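Local structure of agarase (Pseudoalteromonas fuliginea, 6XJ9) at residues S65-S69 and L649-K653; L95-H101 and H197-I203; V223-G227 and K237-E241; K285-W290 and F660-A664. The protein is a family 50 glycoside hydrolase that probably cleaves the glycosidic linkages of agarose. One frame throughout, in Å; residues are numbered along the deposited sequence.

Contact 1 of 4, residues S65-S69 and L649-K653; sequences SKKNS and LRDDK
Arg-650 lays its guanidinium group under the backbone of Ser-69, whose CA sits over one face of it toward the rim, while Ser-69 CB comes to 3.5 Å from Arg-650 NE. The end of the same group grips a single carbonyl: Arg-650 NH2 and NH1 both donate to Lys-66 O, at 3.1 and 3.2 Å, reaching it from the same side, well above its carbonyl plane. Arg-650 NH1 adds a weak bond to Ser-65 O and is also held by Thr-195 O. Along its other side the guanidinium forms a side-on salt bridge with Asp-652, with Arg-650 NE to Asp-652 OD1 at 3.0 Å and Arg-650 NH2 to Asp-652 OD2 also at 3.0 Å. A bend in the arginine chain at chi3 (52°) helps turn the group to serve both partners, and the carboxylate fixes its rotation. Water 1 extends the link, joining Asp-652 OD2 to Lys-67 O. Arg-650 is also the N-cap residue of the short helix 651-654. Its guanidinium thus ties the loop between strands 58-63 and 70-75 of the CBM-like domain to the start of that helix, in the part of the chain that probably carries the catalytic site.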
loop_
_atom_site.group_PDB
_atom_site.type_symbol
_atom_site.label_atom_id
_atom_site.label_comp_id
_atom_site.label_asym_id
_atom_site.label_seq_id
_atom_site.Cartn_x
_atom_site.Cartn_y
_atom_site.Cartn_z
ATOM N N SER A 65 1.629 -11.385 -22.861
ATOM C CA SER A 65 2.859 -10.681 -22.542
ATOM C C SER A 65 3.763 -11.500 -21.621
ATOM O O SER A 65 4.937 -11.167 -21.464
ATOM C CB SER A 65 2.559 -9.306 -21.976
ATOM O OG SER A 65 1.534 -9.379 -20.996
ATOM N N LYS A 66 3.227 -12.572 -21.027
ATOM C CA LYS A 66 4.060 -13.495 -20.270
ATOM C C LYS A 66 5.061 -14.177 -21.198
ATOM O O LYS A 66 6.236 -14.282 -20.866
ATOM C CB LYS A 66 3.236 -14.547 -19.518
ATOM C CG LYS A 66 4.018 -15.385 -18.506
ATOM C CD LYS A 66 3.133 -16.315 -17.706
ATOM C CE LYS A 66 3.773 -16.875 -16.451
ATOM N NZ LYS A 66 4.855 -17.837 -16.765
ATOM N N LYS A 67 4.579 -14.657 -22.347
ATOM C CA LYS A 67 5.372 -15.471 -23.257
ATOM C C LYS A 67 6.051 -14.589 -24.307
ATOM O O LYS A 67 7.062 -14.973 -24.887
ATOM C CB LYS A 67 4.479 -16.552 -23.888
ATOM C CG LYS A 67 5.089 -17.339 -25.048
ATOM C CD LYS A 67 6.245 -18.280 -24.682
ATOM C CE LYS A 67 6.494 -19.328 -25.750
ATOM N NZ LYS A 67 7.696 -20.157 -25.473
ATOM N N ASN A 68 5.494 -13.397 -24.547
ATOM C CA ASN A 68 5.957 -12.565 -25.645
ATOM C C ASN A 68 6.304 -11.186 -25.099
ATOM O O ASN A 68 5.465 -10.560 -24.457
ATOM C CB ASN A 68 4.891 -12.450 -26.735
ATOM C CG ASN A 68 4.396 -13.796 -27.218
ATOM O OD1 ASN A 68 5.019 -14.416 -28.076
ATOM N ND2 ASN A 68 3.294 -14.265 -26.663
ATOM N N SER A 69 7.535 -10.736 -25.367
ATOM C CA SER A 69 8.093 -9.530 -24.772
ATOM C C SER A 69 7.507 -8.295 -25.447
ATOM O O SER A 69 7.634 -7.190 -24.926
ATOM C CB SER A 69 9.598 -9.523 -24.828
ATOM O OG SER A 69 10.053 -9.685 -26.169
ATOM N N LEU A 649 13.340 -9.110 -15.034
ATOM C CA LEU A 649 14.307 -9.813 -15.867
ATOM C C LEU A 649 13.634 -11.041 -16.473
ATOM O O LEU A 649 13.496 -12.061 -15.801
ATOM C CB LEU A 649 15.522 -10.228 -15.025
ATOM C CG LEU A 649 16.282 -9.099 -14.324
ATOM C CD1 LEU A 649 17.603 -9.619 -13.777
ATOM C CD2 LEU A 649 16.510 -7.926 -15.272
ATOM N N ARG A 650 13.213 -10.919 -17.741
ATOM C CA ARG A 650 12.553 -12.010 -18.444
ATOM C C ARG A 650 13.595 -13.050 -18.845
ATOM O O ARG A 650 14.700 -12.721 -19.293
ATOM C CB ARG A 650 11.873 -11.527 -19.733
ATOM C CG ARG A 650 10.770 -10.496 -19.551
ATOM C CD ARG A 650 10.237 -10.051 -20.911
ATOM N NE ARG A 650 9.845 -11.158 -21.784
ATOM C CZ ARG A 650 8.693 -11.826 -21.701
ATOM N NH1 ARG A 650 7.799 -11.506 -20.779
ATOM N NH2 ARG A 650 8.432 -12.804 -22.560
ATOM N N ASP A 651 13.216 -14.319 -18.708
ATOM C CA ASP A 651 14.114 -15.406 -19.054
ATOM C C ASP A 651 14.550 -15.269 -20.510
ATOM O O ASP A 651 15.720 -15.477 -20.814
ATOM C CB ASP A 651 13.506 -16.767 -18.678
ATOM C CG ASP A 651 13.357 -16.962 -17.174
ATOM O OD1 ASP A 651 14.220 -16.460 -16.411
ATOM O OD2 ASP A 651 12.366 -17.582 -16.764
ATOM N N ASP A 652 13.618 -14.893 -21.406
ATOM C CA ASP A 652 13.938 -14.871 -22.826
ATOM C C ASP A 652 14.990 -13.806 -23.138
ATOM O O ASP A 652 15.837 -14.017 -24.009
ATOM C CB ASP A 652 12.702 -14.859 -23.734
ATOM C CG ASP A 652 11.791 -13.648 -23.600
ATOM O OD1 ASP A 652 12.132 -12.703 -22.842
ATOM O OD2 ASP A 652 10.728 -13.671 -24.238
ATOM N N LYS A 653 14.977 -12.710 -22.373
ATOM C CA LYS A 653 15.896 -11.599 -22.594
ATOM C C LYS A 653 17.315 -11.936 -22.119
ATOM O O LYS A 653 18.282 -11.420 -22.677
ATOM C CB LYS A 653 15.352 -10.331 -21.922
ATOM C CG LYS A 653 16.196 -9.063 -22.059
ATOM C CD LYS A 653 16.395 -8.557 -23.484
ATOM C CE LYS A 653 16.574 -7.051 -23.563
ATOM N NZ LYS A 653 17.352 -6.629 -24.752
HETATM O O HOH W 1 9.898 -15.996 -25.349
HETATM O O HOH W 2 9.527 -12.866 -26.240
#

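Contact 2 of 4, residues L95-H101 and H197-I203; sequences LANPGTH and HDKELAI
Asn-97 OD1 and Glu-200 N face each other across water 3, which accepts from Glu-200 N at 2.7 Å and lies within bonding distance of Asn-97 OD1 and His-101 O, just where direct pairing of the chains stops. Asn-97 OD1 also accepts from Gly-99 N at 2.8 Å, closing an Asx turn. Asn-97 ND2 adds a nearly straight bond to His-101 O (173°) and has a second partner in Val-123 O. With CG anti to the backbone N (chi1 168°), the amide is carried over the residues that follow it.

Before the turn, strands 89-97 and 199-210 of the CBM-like domain pair antiparallel. Ala-96 and Ala-202 form a hydrogen-bonded pair, Ala-202 N to Ala-96 O at 2.8 Å and Ala-96 N to Ala-202 O at 2.9 Å; their methyls lie on one face of the sheet. On the other face Leu-95 and Ile-203 run side by side, Leu-95 CD2 touching Ile-203 CG1 at 3.5 Å.

Beyond the turn the imidazoles of His-101 and His-197 form an offset stack, centroids 3.8 Å apart and planes at 10°, with His-197 CD2 over the centre of the His-101 ring. Asp-698 is hydrogen-bonded to His-197 NE2, and Lys-199 makes a salt bridge with Glu-647. These carboxylates would temper any positive charge on His-197 and that of Lys-199, and such close stacking would probably be easier if at least one imidazole were neutral.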
loop_
_atom_site.group_PDB
_atom_site.type_symbol
_atom_site.label_atom_id
_atom_site.label_comp_id
_atom_site.label_asym_id
_atom_site.label_seq_id
_atom_site.Cartn_x
_atom_site.Cartn_y
_atom_site.Cartn_z
ATOM N N LEU A 95 -10.600 3.477 -21.244
ATOM C CA LEU A 95 -9.914 2.219 -20.984
ATOM C C LEU A 95 -10.229 1.716 -19.583
ATOM O O LEU A 95 -10.181 2.473 -18.620
ATOM C CB LEU A 95 -8.396 2.406 -21.136
ATOM C CG LEU A 95 -7.901 2.909 -22.494
ATOM C CD1 LEU A 95 -6.417 3.249 -22.448
ATOM C CD2 LEU A 95 -8.188 1.904 -23.605
ATOM N N ALA A 96 -10.507 0.414 -19.491
ATOM C CA ALA A 96 -10.575 -0.291 -18.223
ATOM C C ALA A 96 -9.543 -1.415 -18.226
ATOM O O ALA A 96 -8.944 -1.704 -19.256
ATOM C CB ALA A 96 -11.969 -0.825 -18.002
ATOM N N ASN A 97 -9.351 -2.050 -17.067
ATOM C CA ASN A 97 -8.408 -3.150 -16.971
ATOM C C ASN A 97 -9.034 -4.252 -16.119
ATOM O O ASN A 97 -9.029 -4.173 -14.895
ATOM C CB ASN A 97 -7.044 -2.651 -16.481
ATOM C CG ASN A 97 -6.089 -3.752 -16.076
ATOM O OD1 ASN A 97 -6.353 -4.927 -16.308
ATOM N ND2 ASN A 97 -4.981 -3.378 -15.465
ATOM N N PRO A 98 -9.610 -5.303 -16.744
ATOM C CA PRO A 98 -10.196 -6.413 -15.995
ATOM C C PRO A 98 -9.195 -7.476 -15.539
ATOM O O PRO A 98 -9.604 -8.507 -15.017
ATOM C CB PRO A 98 -11.202 -7.005 -17.001
ATOM C CG PRO A 98 -10.602 -6.707 -18.368
ATOM C CD PRO A 98 -9.793 -5.436 -18.201
ATOM N N GLY A 99 -7.896 -7.219 -15.744
ATOM C CA GLY A 99 -6.826 -8.138 -15.384
ATOM C C GLY A 99 -6.511 -8.061 -13.894
ATOM O O GLY A 99 -7.251 -7.433 -13.140
ATOM N N THR A 100 -5.423 -8.723 -13.476
ATOM C CA THR A 100 -5.080 -8.804 -12.062
ATOM C C THR A 100 -3.885 -7.900 -11.755
ATOM O O THR A 100 -3.575 -7.651 -10.593
ATOM C CB THR A 100 -4.890 -10.260 -11.603
ATOM O OG1 THR A 100 -3.887 -10.892 -12.401
ATOM C CG2 THR A 100 -6.174 -11.065 -11.630
ATOM N N HIS A 101 -3.218 -7.417 -12.809
ATOM C CA HIS A 101 -2.087 -6.511 -12.676
ATOM C C HIS A 101 -2.388 -5.221 -13.425
ATOM O O HIS A 101 -3.103 -5.248 -14.420
ATOM C CB HIS A 101 -0.804 -7.145 -13.235
ATOM C CG HIS A 101 -0.409 -8.397 -12.534
ATOM N ND1 HIS A 101 -0.719 -9.653 -13.031
ATOM C CD2 HIS A 101 0.249 -8.591 -11.374
ATOM C CE1 HIS A 101 -0.272 -10.570 -12.202
ATOM N NE2 HIS A 101 0.331 -9.940 -11.180
ATOM N N HIS A 197 4.180 -10.657 -16.492
ATOM C CA HIS A 197 2.818 -11.176 -16.437
ATOM C C HIS A 197 2.058 -10.866 -17.726
ATOM O O HIS A 197 2.345 -9.872 -18.398
ATOM C CB HIS A 197 2.048 -10.551 -15.257
ATOM C CG HIS A 197 2.697 -10.721 -13.924
ATOM N ND1 HIS A 197 3.096 -11.948 -13.449
ATOM C CD2 HIS A 197 3.011 -9.823 -12.962
ATOM C CE1 HIS A 197 3.635 -11.810 -12.252
ATOM N NE2 HIS A 197 3.596 -10.510 -11.930
ATOM N N ASP A 198 1.071 -11.718 -18.037
ATOM C CA ASP A 198 0.010 -11.386 -18.982
ATOM C C ASP A 198 -0.746 -10.159 -18.465
ATOM O O ASP A 198 -1.011 -10.041 -17.266
ATOM C CB ASP A 198 -0.981 -12.547 -19.193
ATOM C CG ASP A 198 -0.467 -13.708 -20.033
ATOM O OD1 ASP A 198 0.459 -13.506 -20.851
ATOM O OD2 ASP A 198 -1.004 -14.813 -19.874
ATOM N N LYS A 199 -1.068 -9.234 -19.384
ATOM C CA LYS A 199 -1.819 -8.031 -19.063
ATOM C C LYS A 199 -3.091 -8.019 -19.906
ATOM O O LYS A 199 -3.165 -8.719 -20.914
ATOM C CB LYS A 199 -0.977 -6.779 -19.324
ATOM C CG LYS A 199 0.437 -6.820 -18.750
ATOM C CD LYS A 199 0.465 -7.085 -17.265
ATOM C CE LYS A 199 0.666 -5.840 -16.438
ATOM N NZ LYS A 199 2.067 -5.356 -16.439
ATOM N N GLU A 200 -4.085 -7.240 -19.459
ATOM C CA GLU A 200 -5.362 -7.136 -20.146
ATOM C C GLU A 200 -5.775 -5.672 -20.255
ATOM O O GLU A 200 -5.358 -4.827 -19.458
ATOM C CB GLU A 200 -6.457 -7.838 -19.353
ATOM C CG GLU A 200 -6.418 -9.353 -19.446
ATOM C CD GLU A 200 -7.651 -9.986 -18.820
ATOM O OE1 GLU A 200 -7.497 -10.965 -18.070
ATOM O OE2 GLU A 200 -8.763 -9.491 -19.079
ATOM N N LEU A 201 -6.647 -5.391 -21.224
ATOM C CA LEU A 201 -7.112 -4.032 -21.422
ATOM C C LEU A 201 -8.480 -4.077 -22.089
ATOM O O LEU A 201 -8.719 -4.897 -22.980
ATOM C CB LEU A 201 -6.084 -3.291 -22.282
ATOM C CG LEU A 201 -6.305 -1.791 -22.463
ATOM C CD1 LEU A 201 -5.959 -1.023 -21.193
ATOM C CD2 LEU A 201 -5.483 -1.286 -23.631
ATOM N N ALA A 202 -9.370 -3.196 -21.621
ATOM C CA ALA A 202 -10.684 -3.025 -22.224
ATOM C C ALA A 202 -10.769 -1.637 -22.853
ATOM O O ALA A 202 -10.530 -0.634 -22.191
ATOM C CB ALA A 202 -11.759 -3.245 -21.180
ATOM N N ILE A 203 -11.109 -1.597 -24.145
ATOM C CA ILE A 203 -11.177 -0.353 -24.892
ATOM C C ILE A 203 -12.635 -0.070 -25.259
ATOM O O ILE A 203 -13.226 -0.786 -26.067
ATOM C CB ILE A 203 -10.262 -0.445 -26.125
ATOM C CG1 ILE A 203 -8.835 -0.839 -25.726
ATOM C CG2 ILE A 203 -10.308 0.843 -26.937
ATOM C CD1 ILE A 203 -7.965 -1.287 -26.881
HETATM O O HOH W 3 -3.867 -6.309 -16.926
#

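Contact 3 of 4, residues V223-G227 and K237-E241; sequences VDEFG and KVHSE
The apolar part of the contact is centred on the Phe-226 ring. Val-238 CG1 stands over the middle of one face in a CH-pi contact, 3.9 Å from the ring centroid and 11° off the normal, and Glu-225 CG covers the opposite face. The far end of the ring meets backbone, Phe-226 CZ lying 3.5 Å from Glu-241 N. With CG anti to its own carbonyl carbon (chi1 -60°), the phenyl group reaches across to the second segment.

The polar links run through water. Water 4 lies between Asp-224 OD2 and Val-238 O, and water 6 between Glu-225 OE2 and His-239 O. Asp-224 OD2 and Lys-237 NZ are 4.6 Å apart, too far for a salt bridge; water 5 lies between them, its bond from Lys-237 NZ weak. The ammonium is held by Asn-229 O and Gln-232 O.

Within the first segment, Asp-224 OD1 accepts from Phe-226 N at 2.7 Å, making an Asx turn, and Gly-227 N bonds to Asp-224 O at 3.1 Å in a type I beta turn. Both segments belong to the linker between strand 199-210 and helix 242-252. Helix 397-406 borders it through Arg-404, which touches Phe-226 and Glu-241, and Asn-401, which binds Phe-226 O.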
loop_
_atom_site.group_PDB
_atom_site.type_symbol
_atom_site.label_atom_id
_atom_site.label_comp_id
_atom_site.label_asym_id
_atom_site.label_seq_id
_atom_site.Cartn_x
_atom_site.Cartn_y
_atom_site.Cartn_z
ATOM N N VAL A 223 5.999 24.685 -7.441
ATOM C CA VAL A 223 6.896 24.198 -6.396
ATOM C C VAL A 223 6.692 25.019 -5.118
ATOM O O VAL A 223 6.610 26.245 -5.187
ATOM C CB VAL A 223 8.363 24.268 -6.868
ATOM C CG1 VAL A 223 9.298 23.522 -5.933
ATOM C CG2 VAL A 223 8.524 23.744 -8.287
ATOM N N ASP A 224 6.597 24.345 -3.959
ATOM C CA ASP A 224 6.516 25.033 -2.670
ATOM C C ASP A 224 7.916 25.193 -2.083
ATOM O O ASP A 224 8.906 24.907 -2.756
ATOM C CB ASP A 224 5.520 24.384 -1.702
ATOM C CG ASP A 224 5.985 23.056 -1.116
ATOM O OD1 ASP A 224 7.189 22.760 -1.193
ATOM O OD2 ASP A 224 5.140 22.321 -0.596
ATOM N N GLU A 225 7.995 25.648 -0.823
ATOM C CA GLU A 225 9.277 26.009 -0.234
ATOM C C GLU A 225 10.071 24.758 0.135
ATOM O O GLU A 225 11.256 24.866 0.448
ATOM C CB GLU A 225 9.102 26.934 0.979
ATOM C CG GLU A 225 8.568 26.230 2.215
ATOM C CD GLU A 225 7.056 26.247 2.348
ATOM O OE1 GLU A 225 6.370 26.269 1.296
ATOM O OE2 GLU A 225 6.557 26.245 3.506
ATOM N N PHE A 226 9.404 23.590 0.117
ATOM C CA PHE A 226 10.039 22.319 0.453
ATOM C C PHE A 226 10.446 21.566 -0.817
ATOM O O PHE A 226 10.969 20.453 -0.745
ATOM C CB PHE A 226 9.123 21.456 1.320
ATOM C CG PHE A 226 8.726 22.075 2.639
ATOM C CD1 PHE A 226 9.662 22.267 3.648
ATOM C CD2 PHE A 226 7.420 22.489 2.860
ATOM C CE1 PHE A 226 9.293 22.847 4.856
ATOM C CE2 PHE A 226 7.050 23.071 4.068
ATOM C CZ PHE A 226 7.988 23.254 5.063
ATOM N N GLY A 227 10.196 22.192 -1.973
ATOM C CA GLY A 227 10.451 21.583 -3.269
ATOM C C GLY A 227 9.364 20.586 -3.659
ATOM O O GLY A 227 9.606 19.709 -4.485
ATOM N N LYS A 237 2.907 14.543 1.801
ATOM C CA LYS A 237 3.226 15.950 1.610
ATOM C C LYS A 237 3.418 16.630 2.970
ATOM O O LYS A 237 2.589 16.468 3.861
ATOM C CB LYS A 237 2.126 16.646 0.799
ATOM C CG LYS A 237 2.298 18.154 0.642
ATOM C CD LYS A 237 1.422 18.793 -0.436
ATOM C CE LYS A 237 1.779 20.244 -0.684
ATOM N NZ LYS A 237 0.982 20.853 -1.783
ATOM N N VAL A 238 4.492 17.419 3.088
ATOM C CA VAL A 238 4.853 18.177 4.279
ATOM C C VAL A 238 4.186 19.551 4.202
ATOM O O VAL A 238 4.217 20.207 3.156
ATOM C CB VAL A 238 6.388 18.314 4.384
ATOM C CG1 VAL A 238 6.806 19.451 5.312
ATOM C CG2 VAL A 238 7.047 17.017 4.831
ATOM N N HIS A 239 3.600 19.993 5.325
ATOM C CA HIS A 239 2.929 21.285 5.347
ATOM C C HIS A 239 3.679 22.313 6.194
ATOM O O HIS A 239 3.522 23.512 5.980
ATOM C CB HIS A 239 1.447 21.142 5.717
ATOM C CG HIS A 239 0.646 20.538 4.615
ATOM N ND1 HIS A 239 0.362 21.228 3.453
ATOM C CD2 HIS A 239 0.081 19.317 4.485
ATOM C CE1 HIS A 239 -0.357 20.464 2.654
ATOM N NE2 HIS A 239 -0.540 19.285 3.265
ATOM N N SER A 240 4.488 21.847 7.152
ATOM C CA SER A 240 5.244 22.766 7.985
ATOM C C SER A 240 6.607 22.171 8.311
ATOM O O SER A 240 6.747 20.954 8.419
ATOM C CB SER A 240 4.490 23.131 9.246
ATOM O OG SER A 240 4.318 21.992 10.082
ATOM N N GLU A 241 7.584 23.064 8.500
ATOM C CA GLU A 241 8.944 22.702 8.854
ATOM C C GLU A 241 8.975 21.776 10.070
ATOM O O GLU A 241 9.843 20.912 10.147
ATOM C CB GLU A 241 9.775 23.966 9.065
ATOM C CG GLU A 241 11.218 23.687 9.428
ATOM C CD GLU A 241 12.136 24.864 9.166
ATOM O OE1 GLU A 241 11.865 25.623 8.213
ATOM O OE2 GLU A 241 13.118 25.016 9.917
HETATM O O HOH W 4 3.779 22.764 2.232
HETATM O O HOH W 5 2.314 23.427 -0.734
HETATM O O HOH W 6 3.586 25.113 3.599
#

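Contact 4 of 4, residues K285-W290 and F660-A664; sequences KYNDKW and FDKPA
Trp-290 lies between Pro-663 on one face of its indole and Lys-285 on the opposite face, at a beta hairpin with a type I' turn from Tyr-286 to Lys-289. Pro-663 CD is placed over the six-membered ring, 3.6 Å from its centroid and only 7° off the normal, a CH-pi contact; the carbonyl carbon of Lys-662 lies over the same face, nearer the rim. On the opposite face Lys-285 CG, from the neighbouring strand of the hairpin, packs over the ring. The indole edge turns to Asp-661, whose backbone O lies near the ring plane, 3.0 Å from Trp-290 CZ2.

The carboxylate of Asp-661 is inclined at 60° to the indole, and Trp-290 NE1 donates to Asp-661 OD1 at 3.1 Å in a bent bond, coming from well above the carboxylate plane. Asp-661 CG is anti to its backbone N (chi1 -163°), which carries both oxygens toward the hairpin. The hairpin strands 282-286 and 289-293 form one margin of the seven-stranded mixed sheet, and Pro-663 immediately precedes strand 664-666 of that sheet. Lys-285, extended beyond CG, passes the indole to form a salt bridge, its NZ meeting the syn lone pair of Asp-661 OD2 at a very short and probably inexact 2.5 Å.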
loop_
_atom_site.group_PDB
_atom_site.type_symbol
_atom_site.label_atom_id
_atom_site.label_comp_id
_atom_site.label_asym_id
_atom_site.label_seq_id
_atom_site.Cartn_x
_atom_site.Cartn_y
_atom_site.Cartn_z
ATOM N N LYS A 285 29.934 -20.031 -6.882
ATOM C CA LYS A 285 28.677 -20.713 -7.118
ATOM C C LYS A 285 28.300 -21.509 -5.873
ATOM O O LYS A 285 29.156 -22.056 -5.192
ATOM C CB LYS A 285 28.831 -21.674 -8.292
ATOM C CG LYS A 285 28.941 -21.021 -9.659
ATOM C CD LYS A 285 29.260 -22.066 -10.707
ATOM C CE LYS A 285 29.067 -21.594 -12.128
ATOM N NZ LYS A 285 29.401 -22.681 -13.077
ATOM N N TYR A 286 26.996 -21.566 -5.597
ATOM C CA TYR A 286 26.456 -22.439 -4.575
ATOM C C TYR A 286 25.111 -22.952 -5.075
ATOM O O TYR A 286 24.293 -22.173 -5.567
ATOM C CB TYR A 286 26.328 -21.693 -3.246
ATOM C CG TYR A 286 25.759 -22.525 -2.122
ATOM C CD1 TYR A 286 26.505 -23.530 -1.521
ATOM C CD2 TYR A 286 24.464 -22.321 -1.672
ATOM C CE1 TYR A 286 25.979 -24.306 -0.499
ATOM C CE2 TYR A 286 23.930 -23.073 -0.642
ATOM C CZ TYR A 286 24.687 -24.074 -0.057
ATOM O OH TYR A 286 24.148 -24.819 0.955
ATOM N N ASN A 287 24.917 -24.270 -5.012
ATOM C CA ASN A 287 23.613 -24.834 -5.317
ATOM C C ASN A 287 23.250 -24.535 -6.770
ATOM O O ASN A 287 22.096 -24.241 -7.060
ATOM C CB ASN A 287 22.556 -24.191 -4.413
ATOM C CG ASN A 287 21.511 -25.154 -3.899
ATOM O OD1 ASN A 287 20.712 -25.679 -4.670
ATOM N ND2 ASN A 287 21.493 -25.365 -2.591
ATOM N N ASP A 288 24.249 -24.549 -7.662
ATOM C CA ASP A 288 24.053 -24.375 -9.096
ATOM C C ASP A 288 23.580 -22.954 -9.437
ATOM O O ASP A 288 22.897 -22.741 -10.440
ATOM C CB ASP A 288 23.087 -25.422 -9.661
ATOM C CG ASP A 288 23.242 -25.657 -11.158
ATOM O OD1 ASP A 288 24.326 -25.343 -11.696
ATOM O OD2 ASP A 288 22.277 -26.162 -11.776
ATOM N N LYS A 289 23.936 -21.979 -8.598
ATOM C CA LYS A 289 23.583 -20.591 -8.845
ATOM C C LYS A 289 24.782 -19.703 -8.526
ATOM O O LYS A 289 25.531 -19.982 -7.591
ATOM C CB LYS A 289 22.380 -20.203 -7.979
ATOM C CG LYS A 289 21.123 -21.030 -8.223
ATOM C CD LYS A 289 20.030 -20.757 -7.224
ATOM C CE LYS A 289 18.766 -21.544 -7.513
ATOM N NZ LYS A 289 17.577 -20.736 -7.150
ATOM N N TRP A 290 24.940 -18.612 -9.289
ATOM C CA TRP A 290 25.986 -17.654 -8.977
ATOM C C TRP A 290 25.692 -16.964 -7.644
ATOM O O TRP A 290 24.530 -16.779 -7.269
ATOM C CB TRP A 290 26.224 -16.674 -10.127
ATOM C CG TRP A 290 27.140 -17.246 -11.168
ATOM C CD1 TRP A 290 26.794 -17.736 -12.395
ATOM C CD2 TRP A 290 28.565 -17.406 -11.054
ATOM N NE1 TRP A 290 27.906 -18.171 -13.066
ATOM C CE2 TRP A 290 29.011 -17.980 -12.263
ATOM C CE3 TRP A 290 29.508 -17.104 -10.053
ATOM C CZ2 TRP A 290 30.359 -18.275 -12.487
ATOM C CZ3 TRP A 290 30.839 -17.401 -10.276
ATOM C CH2 TRP A 290 31.260 -17.967 -11.487
ATOM N N PHE A 660 28.345 -17.593 -21.197
ATOM C CA PHE A 660 29.583 -17.160 -20.555
ATOM C C PHE A 660 29.775 -17.761 -19.170
ATOM O O PHE A 660 30.888 -17.752 -18.663
ATOM C CB PHE A 660 29.609 -15.638 -20.396
ATOM C CG PHE A 660 29.185 -14.935 -21.653
ATOM C CD1 PHE A 660 29.933 -15.066 -22.818
ATOM C CD2 PHE A 660 28.003 -14.218 -21.689
ATOM C CE1 PHE A 660 29.523 -14.455 -23.993
ATOM C CE2 PHE A 660 27.600 -13.598 -22.865
ATOM C CZ PHE A 660 28.363 -13.715 -24.009
ATOM N N ASP A 661 28.681 -18.207 -18.545
ATOM C CA ASP A 661 28.690 -18.674 -17.167
ATOM C C ASP A 661 29.453 -17.687 -16.280
ATOM O O ASP A 661 30.307 -18.071 -15.481
ATOM C CB ASP A 661 29.200 -20.119 -17.076
ATOM C CG ASP A 661 28.863 -20.816 -15.768
ATOM O OD1 ASP A 661 27.836 -20.454 -15.117
ATOM O OD2 ASP A 661 29.640 -21.702 -15.390
ATOM N N LYS A 662 29.124 -16.401 -16.418
ATOM C CA LYS A 662 29.625 -15.380 -15.511
ATOM C C LYS A 662 28.465 -14.904 -14.638
ATOM O O LYS A 662 27.324 -14.931 -15.094
ATOM C CB LYS A 662 30.167 -14.201 -16.327
ATOM C CG LYS A 662 31.558 -14.408 -16.911
ATOM C CD LYS A 662 32.616 -14.065 -15.896
ATOM C CE LYS A 662 33.968 -14.650 -16.227
ATOM N NZ LYS A 662 35.027 -13.880 -15.540
ATOM N N PRO A 663 28.698 -14.398 -13.400
ATOM C CA PRO A 663 27.634 -13.726 -12.643
ATOM C C PRO A 663 27.394 -12.341 -13.259
ATOM O O PRO A 663 28.286 -11.770 -13.901
ATOM C CB PRO A 663 28.198 -13.611 -11.215
ATOM C CG PRO A 663 29.718 -13.611 -11.407
ATOM C CD PRO A 663 29.984 -14.399 -12.679
ATOM N N ALA A 664 26.180 -11.820 -13.064
ATOM C CA ALA A 664 25.746 -10.548 -13.629
ATOM C C ALA A 664 25.139 -9.680 -12.531
ATOM O O ALA A 664 24.672 -10.184 -11.516
ATOM C CB ALA A 664 24.747 -10.785 -14.747
#

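How the contacts relate
Contacts 1 and 2 meet directly: Ser-65 OG lies 2.8 Å from His-197 O, and Lys-66 N 2.9 Å from Asp-198 OD1, both probable hydrogen bonds. The loop that receives Arg-650 is thereby fastened to the start of the 197-203 segment. Contact 1 joins the CBM-like domain to the rest of the chain, and contact 2 adds to the join through His-197 with Asp-698 and Lys-199 with Glu-647. Contact 4 comes within about 7 Å of contact 1, nearest atoms, without touching; along the sequence their segments alternate, 660-664 falling just beyond the long loop that contact 1 closes. Contact 3 stands apart in the linker, its centre about 47 Å from that of contact 4, on the opposite side of the chain's centre.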